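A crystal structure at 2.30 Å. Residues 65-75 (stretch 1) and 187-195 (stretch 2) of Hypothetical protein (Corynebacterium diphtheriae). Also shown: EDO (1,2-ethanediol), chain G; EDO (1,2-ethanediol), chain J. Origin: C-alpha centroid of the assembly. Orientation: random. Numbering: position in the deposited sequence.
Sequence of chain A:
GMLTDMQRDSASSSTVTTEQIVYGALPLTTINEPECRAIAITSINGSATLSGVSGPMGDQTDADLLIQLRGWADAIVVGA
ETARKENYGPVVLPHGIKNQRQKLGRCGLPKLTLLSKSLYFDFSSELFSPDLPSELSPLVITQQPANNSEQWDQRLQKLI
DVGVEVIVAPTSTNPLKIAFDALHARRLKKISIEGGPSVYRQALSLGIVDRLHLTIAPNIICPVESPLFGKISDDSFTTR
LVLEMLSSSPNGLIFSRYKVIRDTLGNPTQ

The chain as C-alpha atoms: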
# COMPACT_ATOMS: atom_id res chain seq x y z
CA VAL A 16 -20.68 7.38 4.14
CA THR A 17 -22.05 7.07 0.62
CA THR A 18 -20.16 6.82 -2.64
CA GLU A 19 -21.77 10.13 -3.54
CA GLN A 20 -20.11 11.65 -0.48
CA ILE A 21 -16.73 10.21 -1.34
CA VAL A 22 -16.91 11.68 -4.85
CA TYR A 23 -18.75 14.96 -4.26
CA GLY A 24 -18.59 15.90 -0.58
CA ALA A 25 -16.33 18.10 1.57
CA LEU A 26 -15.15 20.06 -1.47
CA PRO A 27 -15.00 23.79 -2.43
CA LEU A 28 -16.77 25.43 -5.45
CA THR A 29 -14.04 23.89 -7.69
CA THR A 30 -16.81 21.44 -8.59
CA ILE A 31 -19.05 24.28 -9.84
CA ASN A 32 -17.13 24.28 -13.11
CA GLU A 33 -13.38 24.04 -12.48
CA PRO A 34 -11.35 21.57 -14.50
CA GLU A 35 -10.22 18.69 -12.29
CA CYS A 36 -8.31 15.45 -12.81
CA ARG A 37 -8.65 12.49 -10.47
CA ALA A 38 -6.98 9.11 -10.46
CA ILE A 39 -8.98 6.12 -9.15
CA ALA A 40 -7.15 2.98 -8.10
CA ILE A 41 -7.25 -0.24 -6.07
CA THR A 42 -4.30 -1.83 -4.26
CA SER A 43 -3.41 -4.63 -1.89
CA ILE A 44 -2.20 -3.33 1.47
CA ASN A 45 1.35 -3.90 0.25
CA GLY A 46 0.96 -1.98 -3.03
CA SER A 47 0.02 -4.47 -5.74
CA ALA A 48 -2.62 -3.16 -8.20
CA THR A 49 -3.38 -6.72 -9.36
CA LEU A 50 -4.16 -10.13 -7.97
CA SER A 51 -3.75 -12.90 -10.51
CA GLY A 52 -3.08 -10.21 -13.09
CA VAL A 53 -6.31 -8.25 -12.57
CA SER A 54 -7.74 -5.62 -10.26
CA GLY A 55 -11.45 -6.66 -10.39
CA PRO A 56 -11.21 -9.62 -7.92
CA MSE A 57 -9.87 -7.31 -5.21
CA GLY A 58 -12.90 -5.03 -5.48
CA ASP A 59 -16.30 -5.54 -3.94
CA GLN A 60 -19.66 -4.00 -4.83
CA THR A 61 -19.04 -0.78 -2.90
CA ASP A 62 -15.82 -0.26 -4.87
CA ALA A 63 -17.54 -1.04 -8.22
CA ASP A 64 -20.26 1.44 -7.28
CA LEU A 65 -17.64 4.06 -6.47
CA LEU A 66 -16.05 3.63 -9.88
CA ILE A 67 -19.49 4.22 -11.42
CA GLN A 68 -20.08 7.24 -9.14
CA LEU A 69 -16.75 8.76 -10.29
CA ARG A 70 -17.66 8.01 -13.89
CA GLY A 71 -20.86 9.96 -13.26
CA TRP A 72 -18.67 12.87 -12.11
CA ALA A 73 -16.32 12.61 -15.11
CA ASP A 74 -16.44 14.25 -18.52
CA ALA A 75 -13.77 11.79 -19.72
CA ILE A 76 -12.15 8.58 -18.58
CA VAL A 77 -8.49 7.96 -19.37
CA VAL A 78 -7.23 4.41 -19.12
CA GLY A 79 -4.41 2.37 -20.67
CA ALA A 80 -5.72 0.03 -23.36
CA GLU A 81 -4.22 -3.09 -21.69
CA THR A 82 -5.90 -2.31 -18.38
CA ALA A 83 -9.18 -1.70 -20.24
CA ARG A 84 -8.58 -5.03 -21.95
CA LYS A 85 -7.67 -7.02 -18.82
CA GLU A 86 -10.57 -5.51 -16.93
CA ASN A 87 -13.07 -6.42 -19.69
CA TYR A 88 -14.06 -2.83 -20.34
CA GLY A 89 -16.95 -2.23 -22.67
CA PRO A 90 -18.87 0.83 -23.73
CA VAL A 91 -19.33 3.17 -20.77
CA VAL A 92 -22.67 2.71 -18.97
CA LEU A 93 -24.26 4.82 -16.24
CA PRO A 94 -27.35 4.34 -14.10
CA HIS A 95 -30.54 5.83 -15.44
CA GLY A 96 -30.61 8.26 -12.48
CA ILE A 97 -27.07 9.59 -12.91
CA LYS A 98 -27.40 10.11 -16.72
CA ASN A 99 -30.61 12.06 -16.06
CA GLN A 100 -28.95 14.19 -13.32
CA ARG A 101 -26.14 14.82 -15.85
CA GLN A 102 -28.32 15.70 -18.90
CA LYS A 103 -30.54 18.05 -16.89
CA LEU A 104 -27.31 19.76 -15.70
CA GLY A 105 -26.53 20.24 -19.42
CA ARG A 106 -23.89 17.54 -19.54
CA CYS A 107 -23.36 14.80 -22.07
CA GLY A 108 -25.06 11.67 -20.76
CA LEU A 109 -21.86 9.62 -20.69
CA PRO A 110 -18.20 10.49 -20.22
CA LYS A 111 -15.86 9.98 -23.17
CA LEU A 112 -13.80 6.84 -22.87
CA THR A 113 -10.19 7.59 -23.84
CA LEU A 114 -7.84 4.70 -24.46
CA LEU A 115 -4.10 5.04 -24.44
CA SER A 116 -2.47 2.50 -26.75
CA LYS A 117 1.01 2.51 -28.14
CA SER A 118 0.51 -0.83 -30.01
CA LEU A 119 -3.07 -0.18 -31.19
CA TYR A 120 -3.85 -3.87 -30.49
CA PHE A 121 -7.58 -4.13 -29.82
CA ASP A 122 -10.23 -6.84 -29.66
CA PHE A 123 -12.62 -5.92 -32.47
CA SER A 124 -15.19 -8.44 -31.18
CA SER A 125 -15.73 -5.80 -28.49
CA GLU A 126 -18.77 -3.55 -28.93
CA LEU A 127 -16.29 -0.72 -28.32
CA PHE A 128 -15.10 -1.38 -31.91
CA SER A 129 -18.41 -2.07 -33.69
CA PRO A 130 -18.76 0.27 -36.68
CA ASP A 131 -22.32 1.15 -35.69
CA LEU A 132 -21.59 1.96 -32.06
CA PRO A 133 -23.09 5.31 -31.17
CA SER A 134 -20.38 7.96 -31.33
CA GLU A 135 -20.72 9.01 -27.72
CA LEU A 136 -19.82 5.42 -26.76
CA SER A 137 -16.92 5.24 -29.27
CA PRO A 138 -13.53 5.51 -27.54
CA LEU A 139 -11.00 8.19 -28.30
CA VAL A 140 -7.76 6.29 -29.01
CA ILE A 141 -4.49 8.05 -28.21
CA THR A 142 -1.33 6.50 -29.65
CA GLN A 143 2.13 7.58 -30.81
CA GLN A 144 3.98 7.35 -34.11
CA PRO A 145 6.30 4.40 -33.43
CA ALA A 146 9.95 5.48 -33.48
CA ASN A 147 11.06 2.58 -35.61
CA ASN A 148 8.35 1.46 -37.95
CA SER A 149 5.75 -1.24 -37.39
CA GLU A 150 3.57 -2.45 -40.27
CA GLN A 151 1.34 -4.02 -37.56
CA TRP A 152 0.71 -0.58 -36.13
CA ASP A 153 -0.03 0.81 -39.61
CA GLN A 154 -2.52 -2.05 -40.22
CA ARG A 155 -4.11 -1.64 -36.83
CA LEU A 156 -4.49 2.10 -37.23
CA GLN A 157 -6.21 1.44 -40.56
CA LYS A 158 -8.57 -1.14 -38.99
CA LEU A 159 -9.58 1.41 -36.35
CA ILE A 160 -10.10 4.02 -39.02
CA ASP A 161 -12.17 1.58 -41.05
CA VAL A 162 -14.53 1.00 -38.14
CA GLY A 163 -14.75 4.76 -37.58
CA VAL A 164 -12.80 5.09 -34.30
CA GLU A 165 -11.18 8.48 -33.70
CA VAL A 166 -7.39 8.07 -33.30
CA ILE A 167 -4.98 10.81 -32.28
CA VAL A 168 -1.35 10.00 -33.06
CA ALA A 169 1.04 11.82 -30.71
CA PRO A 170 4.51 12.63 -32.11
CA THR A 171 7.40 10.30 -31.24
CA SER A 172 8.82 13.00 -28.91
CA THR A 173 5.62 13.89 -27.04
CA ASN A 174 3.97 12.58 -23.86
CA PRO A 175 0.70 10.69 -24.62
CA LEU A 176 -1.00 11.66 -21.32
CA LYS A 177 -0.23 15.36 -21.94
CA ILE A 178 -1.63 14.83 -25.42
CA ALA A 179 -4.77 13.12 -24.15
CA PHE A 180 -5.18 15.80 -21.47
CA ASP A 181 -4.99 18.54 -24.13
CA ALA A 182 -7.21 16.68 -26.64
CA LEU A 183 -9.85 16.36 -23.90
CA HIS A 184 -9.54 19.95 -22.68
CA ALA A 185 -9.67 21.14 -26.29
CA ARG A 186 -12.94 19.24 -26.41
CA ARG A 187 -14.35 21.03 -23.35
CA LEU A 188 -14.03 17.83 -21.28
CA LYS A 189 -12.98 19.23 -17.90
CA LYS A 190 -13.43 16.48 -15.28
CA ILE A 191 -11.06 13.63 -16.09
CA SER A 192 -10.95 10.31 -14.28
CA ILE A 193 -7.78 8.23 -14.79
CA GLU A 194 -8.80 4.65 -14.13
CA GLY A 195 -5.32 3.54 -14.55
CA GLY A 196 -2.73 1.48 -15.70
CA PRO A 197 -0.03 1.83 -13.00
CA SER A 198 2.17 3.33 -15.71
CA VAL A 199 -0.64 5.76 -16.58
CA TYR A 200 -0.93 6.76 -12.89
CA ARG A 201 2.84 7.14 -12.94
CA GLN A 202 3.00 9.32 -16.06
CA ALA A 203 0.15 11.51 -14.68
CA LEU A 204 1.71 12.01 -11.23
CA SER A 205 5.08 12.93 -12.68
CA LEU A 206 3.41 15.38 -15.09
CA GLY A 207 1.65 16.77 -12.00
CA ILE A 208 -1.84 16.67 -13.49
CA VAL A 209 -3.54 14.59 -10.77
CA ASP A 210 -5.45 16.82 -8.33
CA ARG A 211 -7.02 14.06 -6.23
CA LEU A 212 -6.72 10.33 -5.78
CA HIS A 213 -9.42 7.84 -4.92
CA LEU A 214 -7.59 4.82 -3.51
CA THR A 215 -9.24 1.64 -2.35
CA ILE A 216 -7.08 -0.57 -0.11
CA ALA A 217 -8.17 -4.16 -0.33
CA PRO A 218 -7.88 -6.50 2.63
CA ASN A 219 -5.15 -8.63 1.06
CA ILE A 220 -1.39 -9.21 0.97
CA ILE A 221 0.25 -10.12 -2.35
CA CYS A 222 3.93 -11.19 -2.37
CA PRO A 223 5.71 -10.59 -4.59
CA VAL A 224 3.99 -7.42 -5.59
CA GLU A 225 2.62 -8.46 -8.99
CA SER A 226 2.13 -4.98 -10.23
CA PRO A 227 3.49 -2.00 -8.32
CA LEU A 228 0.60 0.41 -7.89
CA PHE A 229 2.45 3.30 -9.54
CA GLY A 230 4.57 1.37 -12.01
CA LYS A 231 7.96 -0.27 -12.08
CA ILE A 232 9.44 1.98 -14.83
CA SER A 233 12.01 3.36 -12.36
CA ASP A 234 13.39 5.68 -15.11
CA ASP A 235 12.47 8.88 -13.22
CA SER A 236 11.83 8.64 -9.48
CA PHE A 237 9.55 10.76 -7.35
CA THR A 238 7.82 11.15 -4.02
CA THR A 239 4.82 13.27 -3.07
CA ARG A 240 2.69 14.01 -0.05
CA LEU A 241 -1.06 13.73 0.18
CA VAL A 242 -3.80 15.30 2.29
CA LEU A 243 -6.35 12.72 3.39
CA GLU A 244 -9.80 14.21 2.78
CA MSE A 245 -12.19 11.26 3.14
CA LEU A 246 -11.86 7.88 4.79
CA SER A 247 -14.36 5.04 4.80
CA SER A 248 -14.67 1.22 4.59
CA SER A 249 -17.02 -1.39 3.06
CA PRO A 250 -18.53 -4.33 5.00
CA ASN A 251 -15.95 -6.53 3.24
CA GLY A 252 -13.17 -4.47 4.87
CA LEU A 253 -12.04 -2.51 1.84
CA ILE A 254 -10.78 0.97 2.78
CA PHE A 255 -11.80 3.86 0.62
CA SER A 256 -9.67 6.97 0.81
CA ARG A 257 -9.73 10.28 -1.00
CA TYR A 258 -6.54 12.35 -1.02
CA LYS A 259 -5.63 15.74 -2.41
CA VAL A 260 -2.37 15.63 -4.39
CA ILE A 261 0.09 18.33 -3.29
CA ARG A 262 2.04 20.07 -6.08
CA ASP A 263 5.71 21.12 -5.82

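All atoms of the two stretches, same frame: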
# COMPACT_ATOMS: atom_id res chain seq x y z
N LEU A 65 -18.43 2.84 -6.53
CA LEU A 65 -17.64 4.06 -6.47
C LEU A 65 -17.01 4.38 -7.83
O LEU A 65 -16.96 5.54 -8.24
CB LEU A 65 -16.54 3.93 -5.40
CG LEU A 65 -15.68 5.16 -5.14
CD1 LEU A 65 -16.57 6.26 -4.65
CD2 LEU A 65 -14.55 4.82 -4.14
N LEU A 66 -16.53 3.37 -8.53
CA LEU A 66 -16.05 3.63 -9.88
C LEU A 66 -17.15 4.27 -10.71
O LEU A 66 -16.92 5.25 -11.39
CB LEU A 66 -15.57 2.36 -10.58
CG LEU A 66 -14.11 2.27 -10.99
CD1 LEU A 66 -13.93 1.00 -11.85
CD2 LEU A 66 -13.64 3.52 -11.75
N ILE A 67 -18.36 3.70 -10.65
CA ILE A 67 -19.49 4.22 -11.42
C ILE A 67 -19.83 5.64 -10.99
O ILE A 67 -20.11 6.50 -11.84
CB ILE A 67 -20.74 3.31 -11.29
CG1 ILE A 67 -20.48 1.96 -11.95
CG2 ILE A 67 -21.96 3.95 -11.94
CD1 ILE A 67 -19.93 2.06 -13.29
N GLN A 68 -19.81 5.89 -9.69
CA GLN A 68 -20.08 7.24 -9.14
C GLN A 68 -19.08 8.25 -9.73
O GLN A 68 -19.47 9.33 -10.15
CB GLN A 68 -19.99 7.23 -7.61
CG GLN A 68 -20.57 8.44 -6.94
CD GLN A 68 -22.08 8.39 -6.88
OE1 GLN A 68 -22.77 8.96 -7.73
NE2 GLN A 68 -22.60 7.69 -5.90
N LEU A 69 -17.81 7.87 -9.78
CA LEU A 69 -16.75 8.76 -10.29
C LEU A 69 -16.87 8.96 -11.80
O LEU A 69 -16.68 10.06 -12.31
CB LEU A 69 -15.35 8.25 -9.91
CG LEU A 69 -14.18 9.24 -10.19
CD1 LEU A 69 -14.31 10.58 -9.44
CD2 LEU A 69 -12.84 8.61 -9.90
N ARG A 70 -17.27 7.90 -12.49
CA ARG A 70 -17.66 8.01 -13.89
C ARG A 70 -18.82 8.97 -14.13
O ARG A 70 -18.84 9.66 -15.14
CB ARG A 70 -17.99 6.63 -14.47
CG ARG A 70 -16.75 5.80 -14.76
CD ARG A 70 -17.08 4.48 -15.44
NE ARG A 70 -15.85 3.91 -15.99
CZ ARG A 70 -15.80 3.06 -17.01
NH1 ARG A 70 -16.91 2.63 -17.59
NH2 ARG A 70 -14.62 2.64 -17.45
N GLY A 71 -19.76 9.02 -13.19
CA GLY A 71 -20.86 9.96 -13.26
C GLY A 71 -20.43 11.40 -13.06
O GLY A 71 -21.11 12.32 -13.49
N TRP A 72 -19.31 11.57 -12.35
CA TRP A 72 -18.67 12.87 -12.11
C TRP A 72 -17.87 13.33 -13.33
O TRP A 72 -17.76 14.52 -13.57
CB TRP A 72 -17.75 12.75 -10.88
CG TRP A 72 -16.70 13.80 -10.72
CD1 TRP A 72 -16.79 14.93 -9.97
CD2 TRP A 72 -15.37 13.79 -11.28
NE1 TRP A 72 -15.61 15.65 -10.04
CE2 TRP A 72 -14.73 14.97 -10.84
CE3 TRP A 72 -14.67 12.90 -12.12
CZ2 TRP A 72 -13.42 15.28 -11.21
CZ3 TRP A 72 -13.38 13.22 -12.49
CH2 TRP A 72 -12.76 14.40 -12.04
N ALA A 73 -17.31 12.36 -14.07
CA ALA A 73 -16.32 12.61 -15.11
C ALA A 73 -16.94 13.09 -16.42
O ALA A 73 -18.03 12.66 -16.81
CB ALA A 73 -15.49 11.31 -15.39
N ASP A 74 -16.19 13.94 -17.12
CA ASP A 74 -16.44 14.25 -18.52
C ASP A 74 -15.71 13.29 -19.44
O ASP A 74 -16.16 13.01 -20.56
CB ASP A 74 -15.97 15.67 -18.78
CG ASP A 74 -16.74 16.68 -17.97
OD1 ASP A 74 -17.97 16.53 -17.94
OD2 ASP A 74 -16.15 17.60 -17.36
N ALA A 75 -14.56 12.80 -18.97
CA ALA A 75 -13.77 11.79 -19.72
C ALA A 75 -13.10 10.81 -18.77
O ALA A 75 -12.83 11.13 -17.61
CB ALA A 75 -12.71 12.46 -20.58
N ARG A 187 -13.55 20.54 -24.47
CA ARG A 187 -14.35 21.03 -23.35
C ARG A 187 -14.72 19.94 -22.34
O ARG A 187 -15.69 20.07 -21.60
CB ARG A 187 -15.59 21.79 -23.85
CG ARG A 187 -15.28 23.25 -24.29
CD ARG A 187 -16.35 23.86 -25.22
NE ARG A 187 -16.32 23.21 -26.54
CZ ARG A 187 -17.16 22.26 -26.96
NH1 ARG A 187 -18.15 21.82 -26.19
NH2 ARG A 187 -17.00 21.74 -28.17
N LEU A 188 -13.89 18.90 -22.27
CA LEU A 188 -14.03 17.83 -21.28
C LEU A 188 -13.13 18.11 -20.09
O LEU A 188 -11.92 17.90 -20.16
CB LEU A 188 -13.70 16.50 -21.92
CG LEU A 188 -14.67 16.15 -23.05
CD1 LEU A 188 -14.40 14.77 -23.59
CD2 LEU A 188 -16.10 16.25 -22.56
N LYS A 189 -13.72 18.59 -18.99
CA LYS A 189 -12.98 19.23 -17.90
C LYS A 189 -12.69 18.35 -16.69
O LYS A 189 -11.67 18.55 -16.01
CB LYS A 189 -13.72 20.50 -17.44
N LYS A 190 -13.59 17.41 -16.39
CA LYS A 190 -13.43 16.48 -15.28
C LYS A 190 -12.91 15.18 -15.86
O LYS A 190 -13.59 14.54 -16.64
CB LYS A 190 -14.77 16.22 -14.57
CG LYS A 190 -15.49 17.45 -14.05
CD LYS A 190 -14.77 18.07 -12.90
CE LYS A 190 -15.30 19.47 -12.59
NZ LYS A 190 -16.46 19.47 -11.65
N ILE A 191 -11.68 14.81 -15.50
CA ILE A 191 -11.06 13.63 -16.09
C ILE A 191 -10.77 12.61 -15.01
O ILE A 191 -10.13 12.92 -14.02
CB ILE A 191 -9.78 13.98 -16.86
CG1 ILE A 191 -10.07 15.02 -17.95
CG2 ILE A 191 -9.15 12.69 -17.47
CD1 ILE A 191 -8.83 15.55 -18.69
N SER A 192 -11.25 11.39 -15.20
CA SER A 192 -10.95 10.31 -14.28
C SER A 192 -9.90 9.44 -14.97
O SER A 192 -10.09 9.04 -16.11
CB SER A 192 -12.22 9.54 -13.95
OG SER A 192 -11.94 8.35 -13.22
N ILE A 193 -8.78 9.18 -14.29
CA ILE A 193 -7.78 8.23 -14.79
C ILE A 193 -8.01 6.95 -14.03
O ILE A 193 -7.84 6.92 -12.80
CB ILE A 193 -6.33 8.72 -14.59
CG1 ILE A 193 -6.10 10.03 -15.35
CG2 ILE A 193 -5.29 7.59 -14.99
CD1 ILE A 193 -4.69 10.66 -15.13
N GLU A 194 -8.45 5.91 -14.74
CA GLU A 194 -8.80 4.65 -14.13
C GLU A 194 -7.64 3.68 -14.17
O GLU A 194 -7.71 2.53 -13.72
CB GLU A 194 -9.99 4.06 -14.83
CG GLU A 194 -11.20 4.87 -14.63
CD GLU A 194 -12.43 4.23 -15.17
OE1 GLU A 194 -12.34 3.20 -15.89
OE2 GLU A 194 -13.52 4.76 -14.87
N GLY A 195 -6.56 4.15 -14.77
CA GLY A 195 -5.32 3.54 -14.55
C GLY A 195 -4.64 2.91 -15.72
O GLY A 195 -4.76 3.36 -16.87
C1 EDO G . -18.08 -0.60 -19.44
O1 EDO G . -18.80 -1.67 -18.83
C2 EDO G . -16.60 -0.41 -19.00
O2 EDO G . -15.93 0.76 -19.63
C1 EDO J . -10.50 0.09 -9.33
O1 EDO J . -11.12 0.68 -8.19
C2 EDO J . -9.94 1.25 -10.15
O2 EDO J . -8.98 0.86 -11.17

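This is a helix laid against a strand and closed at both ends by polar bonds: a salt bridge at one, and at the other a turn that leads the chain out of the helix and into parallel pairing with that same strand. The helix of stretch 1 and the strand beginning at Lys190 run nearly antiparallel, at 150°, and their axes come within 8.3 Å. Beyond the helix the chain reverses, so that Ala75 pairs with Ile191 as a parallel bridge, their CA atoms 4.9 Å apart.

The reversal is secured by backbone polarity. Lys190 O accepts two hydrogen bonds, from Asp74 N at 2.7 Å and from Ala75 N at 3.1 Å, and Ser192 N donates to Ala75 O at 2.9 Å with an almost straight angle of 171°. Ala75 therefore grips the strand through both its amide and its carbonyl, spanning Ile191 in the usual parallel manner; Ile191 CA also lies 3.4 Å from Ala75 O, in a CA-H...O contact.

Asp74 suits the turn because its short acid reaches back to the start of the strand. With chi1 in m, Asp74 OD2 accepts hydrogen bonds from Lys190 N at 2.7 Å and Lys189 N at 3.1 Å, satisfying two successive amides with one oxygen. The same residue thus gives its amide to Lys190 and takes an amide from it. Leu188 packs carbon beside the turn: its CD2 sits 3.8 Å from Asp74 CB, and its CD1 lies 4.2 Å from Ala75 CB.

Between helix and strand the packing mixes aromatic, aliphatic and small side chains. The CA-to-CB bond of Trp72 points sideways relative to the strand, but the end of its side chain, with chi1 in t, comes nearer. Lys190 lays its aliphatic portion on the ring, with CB 3.7 Å from the centroid of the six-membered ring and only 10° off the normal, a CH-pi contact; Trp72 CZ2 also comes 3.5 Å from Lys190 CD. A lysine works here because its methylenes can cover an aromatic face while NZ finds a hydrogen bond elsewhere in the structure. The ring edge meets the strand backbone, Trp72 CZ3 lying 3.6 Å from Ile191 O. Next along the strand two small residues meet, Ser192 CB 4.0 Å from Ala73 CB, while Ser192 OG lies 3.4 Å from the larger Leu69, at its CD2. Ser192 points toward the helix and is buried, whereas the neighbouring Ile193 points away and makes no contact with it.

The far end is fastened by charge. Arg70 also starts sideways, but its extended side chain brings the guanidinium edge-on to Glu194: Arg70 NE bonds to Glu194 OE2 at 2.7 Å and Arg70 NH2 to Glu194 OE1 at 2.8 Å, both nearly linear. This two-pronged salt bridge pairs the charge of the buried glutamate. Leu66 CD2 packs 3.4 Å from Glu194 OE2, placing carbon beside the carboxylate. Arg70 NH1 and NH2 both donate to O2 of the chain G ethanediol, at 2.9 and 3.2 Å, probably a guest from the crystallisation liquor.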